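Local coordinates for protein dihydrolipoyl dehydrogenase (Elizabethkingia anophelis NUHP1, PDB 6UZI) that probably oxidises protein-bound dihydrolipoyl groups to lipoyl groups with NAD(+) as electron acceptor, using a bound FAD, at residues V208-I217 with G237-V246. Sequence-based numbering, arbitrary orientation.
With EDO (1,2-ethanediol), chain I.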
loop_
_atom_site.group_PDB
_atom_site.type_symbol
_atom_site.label_atom_id
_atom_site.label_comp_id
_atom_site.label_asym_id
_atom_site.label_seq_id
_atom_site.Cartn_x
_atom_site.Cartn_y
_atom_site.Cartn_z
ATOM N N VAL A 208 -4.795 -14.807 23.956
ATOM C CA VAL A 208 -5.847 -13.811 23.788
ATOM C C VAL A 208 -7.156 -14.523 23.488
ATOM O O VAL A 208 -7.244 -15.286 22.517
ATOM C CB VAL A 208 -5.525 -12.800 22.677
ATOM C CG1 VAL A 208 -6.620 -11.756 22.611
ATOM C CG2 VAL A 208 -4.166 -12.157 22.916
ATOM N N THR A 209 -8.171 -14.263 24.304
ATOM C CA THR A 209 -9.517 -14.778 24.091
ATOM C C THR A 209 -10.470 -13.597 23.973
ATOM O O THR A 209 -10.498 -12.724 24.848
ATOM C CB THR A 209 -9.948 -15.706 25.230
ATOM O OG1 THR A 209 -8.943 -16.706 25.445
ATOM C CG2 THR A 209 -11.260 -16.389 24.887
ATOM N N VAL A 210 -11.214 -13.547 22.877
ATOM C CA VAL A 210 -12.203 -12.502 22.646
ATOM C C VAL A 210 -13.558 -13.073 23.044
ATOM O O VAL A 210 -14.020 -14.062 22.459
ATOM C CB VAL A 210 -12.194 -12.040 21.175
ATOM C CG1 VAL A 210 -13.362 -11.107 20.880
ATOM C CG2 VAL A 210 -10.871 -11.374 20.823
ATOM N N VAL A 211 -14.196 -12.464 24.038
ATOM C CA VAL A 211 -15.507 -12.893 24.509
ATOM C C VAL A 211 -16.498 -11.807 24.139
ATOM O O VAL A 211 -16.407 -10.675 24.624
ATOM C CB VAL A 211 -15.514 -13.183 26.016
ATOM C CG1 VAL A 211 -16.864 -13.746 26.429
ATOM C CG2 VAL A 211 -14.427 -14.190 26.336
ATOM N N GLU A 212 -17.458 -12.169 23.305
ATOM C CA GLU A 212 -18.289 -11.196 22.623
ATOM C C GLU A 212 -19.721 -11.691 22.515
ATOM O O GLU A 212 -19.965 -12.888 22.332
ATOM C CB GLU A 212 -17.678 -10.926 21.245
ATOM C CG GLU A 212 -18.492 -10.175 20.251
ATOM C CD GLU A 212 -17.660 -9.903 19.022
ATOM O OE1 GLU A 212 -16.510 -10.402 18.996
ATOM O OE2 GLU A 212 -18.131 -9.194 18.102
ATOM N N TYR A 213 -20.665 -10.763 22.672
ATOM C CA TYR A 213 -22.073 -11.087 22.514
ATOM C C TYR A 213 -22.466 -11.230 21.048
ATOM O O TYR A 213 -23.450 -11.913 20.743
ATOM C CB TYR A 213 -22.958 -10.029 23.160
ATOM C CG TYR A 213 -24.414 -10.424 23.118
ATOM C CD1 TYR A 213 -25.347 -9.701 22.380
ATOM C CD2 TYR A 213 -24.854 -11.555 23.815
ATOM C CE1 TYR A 213 -26.691 -10.095 22.351
ATOM C CE2 TYR A 213 -26.181 -11.951 23.798
ATOM C CZ TYR A 213 -27.097 -11.222 23.066
ATOM O OH TYR A 213 -28.414 -11.628 23.056
ATOM N N LEU A 214 -21.722 -10.602 20.138
ATOM C CA LEU A 214 -22.108 -10.579 18.740
ATOM C C LEU A 214 -21.817 -11.927 18.088
ATOM O O LEU A 214 -20.974 -12.699 18.554
ATOM C CB LEU A 214 -21.340 -9.466 18.029
ATOM C CG LEU A 214 -21.431 -8.123 18.777
ATOM C CD1 LEU A 214 -20.656 -7.007 18.073
ATOM C CD2 LEU A 214 -22.859 -7.708 19.095
ATOM N N ASP A 215 -22.515 -12.201 16.977
ATOM C CA ASP A 215 -22.436 -13.519 16.352
ATOM C C ASP A 215 -21.302 -13.652 15.354
ATOM O O ASP A 215 -21.061 -14.758 14.862
ATOM C CB ASP A 215 -23.750 -13.851 15.646
ATOM C CG ASP A 215 -24.932 -13.835 16.585
ATOM O OD1 ASP A 215 -24.780 -14.311 17.733
ATOM O OD2 ASP A 215 -26.005 -13.337 16.179
ATOM N N LYS A 216 -20.608 -12.561 15.053
ATOM C CA LYS A 216 -19.471 -12.542 14.149
ATOM C C LYS A 216 -18.670 -11.296 14.490
ATOM O O LYS A 216 -19.227 -10.314 14.984
ATOM C CB LYS A 216 -19.907 -12.561 12.677
ATOM C CG LYS A 216 -20.957 -11.533 12.332
ATOM C CD LYS A 216 -21.481 -11.703 10.917
ATOM C CE LYS A 216 -22.349 -10.498 10.527
ATOM N NZ LYS A 216 -22.791 -10.472 9.091
ATOM N N ILE A 217 -17.372 -11.327 14.210
ATOM C CA ILE A 217 -16.544 -10.165 14.506
ATOM C C ILE A 217 -16.690 -9.123 13.400
ATOM O O ILE A 217 -17.096 -9.427 12.276
ATOM C CB ILE A 217 -15.075 -10.581 14.710
ATOM C CG1 ILE A 217 -14.474 -11.136 13.413
ATOM C CG2 ILE A 217 -14.966 -11.611 15.829
ATOM C CD1 ILE A 217 -12.993 -11.421 13.499
ATOM N N GLY A 237 -3.587 -17.603 16.444
ATOM C CA GLY A 237 -3.634 -18.004 17.836
ATOM C C GLY A 237 -4.736 -17.366 18.651
ATOM O O GLY A 237 -4.916 -17.747 19.821
ATOM N N MET A 238 -5.482 -16.409 18.104
ATOM C CA MET A 238 -6.545 -15.785 18.876
ATOM C C MET A 238 -7.713 -16.757 19.023
ATOM O O MET A 238 -8.050 -17.502 18.097
ATOM C CB MET A 238 -7.006 -14.488 18.208
ATOM C CG MET A 238 -7.680 -13.502 19.156
ATOM S SD MET A 238 -7.969 -11.889 18.399
ATOM C CE MET A 238 -6.322 -11.193 18.298
ATOM N N LYS A 239 -8.317 -16.763 20.203
ATOM C CA LYS A 239 -9.489 -17.576 20.483
ATOM C C LYS A 239 -10.727 -16.687 20.522
ATOM O O LYS A 239 -10.655 -15.521 20.917
ATOM C CB LYS A 239 -9.332 -18.326 21.815
ATOM C CG LYS A 239 -8.171 -19.324 21.860
ATOM C CD LYS A 239 -8.577 -20.679 21.299
ATOM C CE LYS A 239 -7.383 -21.621 21.154
ATOM N NZ LYS A 239 -6.542 -21.326 19.945
ATOM N N PHE A 240 -11.858 -17.234 20.076
ATOM C CA PHE A 240 -13.099 -16.474 19.985
ATOM C C PHE A 240 -14.234 -17.236 20.650
ATOM O O PHE A 240 -14.507 -18.389 20.297
ATOM C CB PHE A 240 -13.456 -16.179 18.530
ATOM C CG PHE A 240 -12.530 -15.209 17.874
ATOM C CD1 PHE A 240 -11.407 -15.653 17.197
ATOM C CD2 PHE A 240 -12.772 -13.849 17.940
ATOM C CE1 PHE A 240 -10.544 -14.755 16.595
ATOM C CE2 PHE A 240 -11.920 -12.955 17.343
ATOM C CZ PHE A 240 -10.799 -13.414 16.669
ATOM N N MET A 241 -14.921 -16.563 21.569
ATOM C CA MET A 241 -16.122 -17.056 22.240
ATOM C C MET A 241 -17.251 -16.106 21.849
ATOM O O MET A 241 -17.518 -15.124 22.541
ATOM C CB MET A 241 -15.919 -17.120 23.731
ATOM C CG MET A 241 -15.097 -18.314 24.181
ATOM S SD MET A 241 -14.887 -18.340 25.967
ATOM C CE MET A 241 -13.407 -19.334 26.127
ATOM N N LEU A 242 -17.889 -16.379 20.719
ATOM C CA LEU A 242 -18.915 -15.497 20.185
ATOM C C LEU A 242 -20.289 -15.847 20.751
ATOM O O LEU A 242 -20.480 -16.888 21.382
ATOM C CB LEU A 242 -18.933 -15.578 18.654
ATOM C CG LEU A 242 -17.619 -15.295 17.915
ATOM C CD1 LEU A 242 -17.819 -15.262 16.407
ATOM C CD2 LEU A 242 -16.986 -14.004 18.403
ATOM N N SER A 243 -21.249 -14.943 20.522
ATOM C CA SER A 243 -22.644 -15.107 20.957
ATOM C C SER A 243 -22.736 -15.440 22.443
ATOM O O SER A 243 -23.503 -16.311 22.864
ATOM C CB SER A 243 -23.355 -16.175 20.124
ATOM O OG SER A 243 -23.309 -15.883 18.737
ATOM N N THR A 244 -21.961 -14.722 23.249
ATOM C CA THR A 244 -21.800 -15.036 24.663
ATOM C C THR A 244 -22.062 -13.771 25.468
ATOM O O THR A 244 -21.378 -12.762 25.280
ATOM C CB THR A 244 -20.395 -15.586 24.935
ATOM O OG1 THR A 244 -20.167 -16.721 24.096
ATOM C CG2 THR A 244 -20.258 -16.024 26.369
ATOM N N ALA A 245 -23.043 -13.827 26.363
ATOM C CA ALA A 245 -23.494 -12.657 27.105
ATOM C C ALA A 245 -22.800 -12.633 28.461
ATOM O O ALA A 245 -23.101 -13.451 29.333
ATOM C CB ALA A 245 -25.012 -12.672 27.267
ATOM N N VAL A 246 -21.866 -11.694 28.624
ATOM C CA VAL A 246 -21.129 -11.551 29.871
ATOM C C VAL A 246 -22.052 -10.978 30.932
ATOM O O VAL A 246 -22.869 -10.091 30.654
ATOM C CB VAL A 246 -19.888 -10.660 29.680
ATOM C CG1 VAL A 246 -19.171 -10.452 31.000
ATOM C CG2 VAL A 246 -18.951 -11.255 28.656
HETATM C C1 EDO I . -22.951 -8.197 28.120
HETATM O O1 EDO I . -23.952 -7.181 28.236
HETATM C C2 EDO I . -22.749 -8.549 26.647
HETATM O O2 EDO I . -21.617 -9.422 26.477
HETATM O O HOH W 1 -4.203 -17.128 22.381
#
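Val210 and Phe240 lie side by side on one face of a parallel strand pair, where packing is tight: CB of Val210 sits 3.8 Å from CD2 of the ring. Ile217 CG2 comes within 3.7 Å of CE2 of the same Phe240 ring, which thus meets both a strand residue and a loop residue through its CD2-CE2 side, each approaching obliquely. Met238, with CG anti to its backbone N and SD carried on in an extended line (chi2 171°), brings SD to 3.8 Å from Val210 CG2. The backbones register in parallel, as successive bonds show: Lys239 N to Val208 O, Val210 N to Lys239 O, Met241 N to Val210 O (2.8 Å, N-H...O 174°) and Glu212 N to Met241 O. Strands 207-211 and 239-241, joined through helix 223-236, form a beta-alpha-beta unit at the margin of a five-stranded parallel sheet, the Rossmann-type domain that probably binds NAD(+). Glu212, a predicted NAD(+) site residue, follows the first strand; its OE1 lies 3.7 Å from Leu242 CD2, and helix 223-236 covers Ile217 and Leu242. On the other face Val211 CG1 meets Val246 CG2 at 3.9 Å, the two side chains crossing at about a right angle, while Met241, extended beyond CG, carries CE to Thr209 CG2; strand 267-272 packs against Val211 and Met241. Beyond the strands the contact opens toward solvent. Ser243 N still bonds Leu214 O, though from above the carbonyl plane (49° out of it), and exposed Tyr213 turns its ring edge to the Thr244-Ala245 peptide, with CD2 3.6 Å from Ala245 CB.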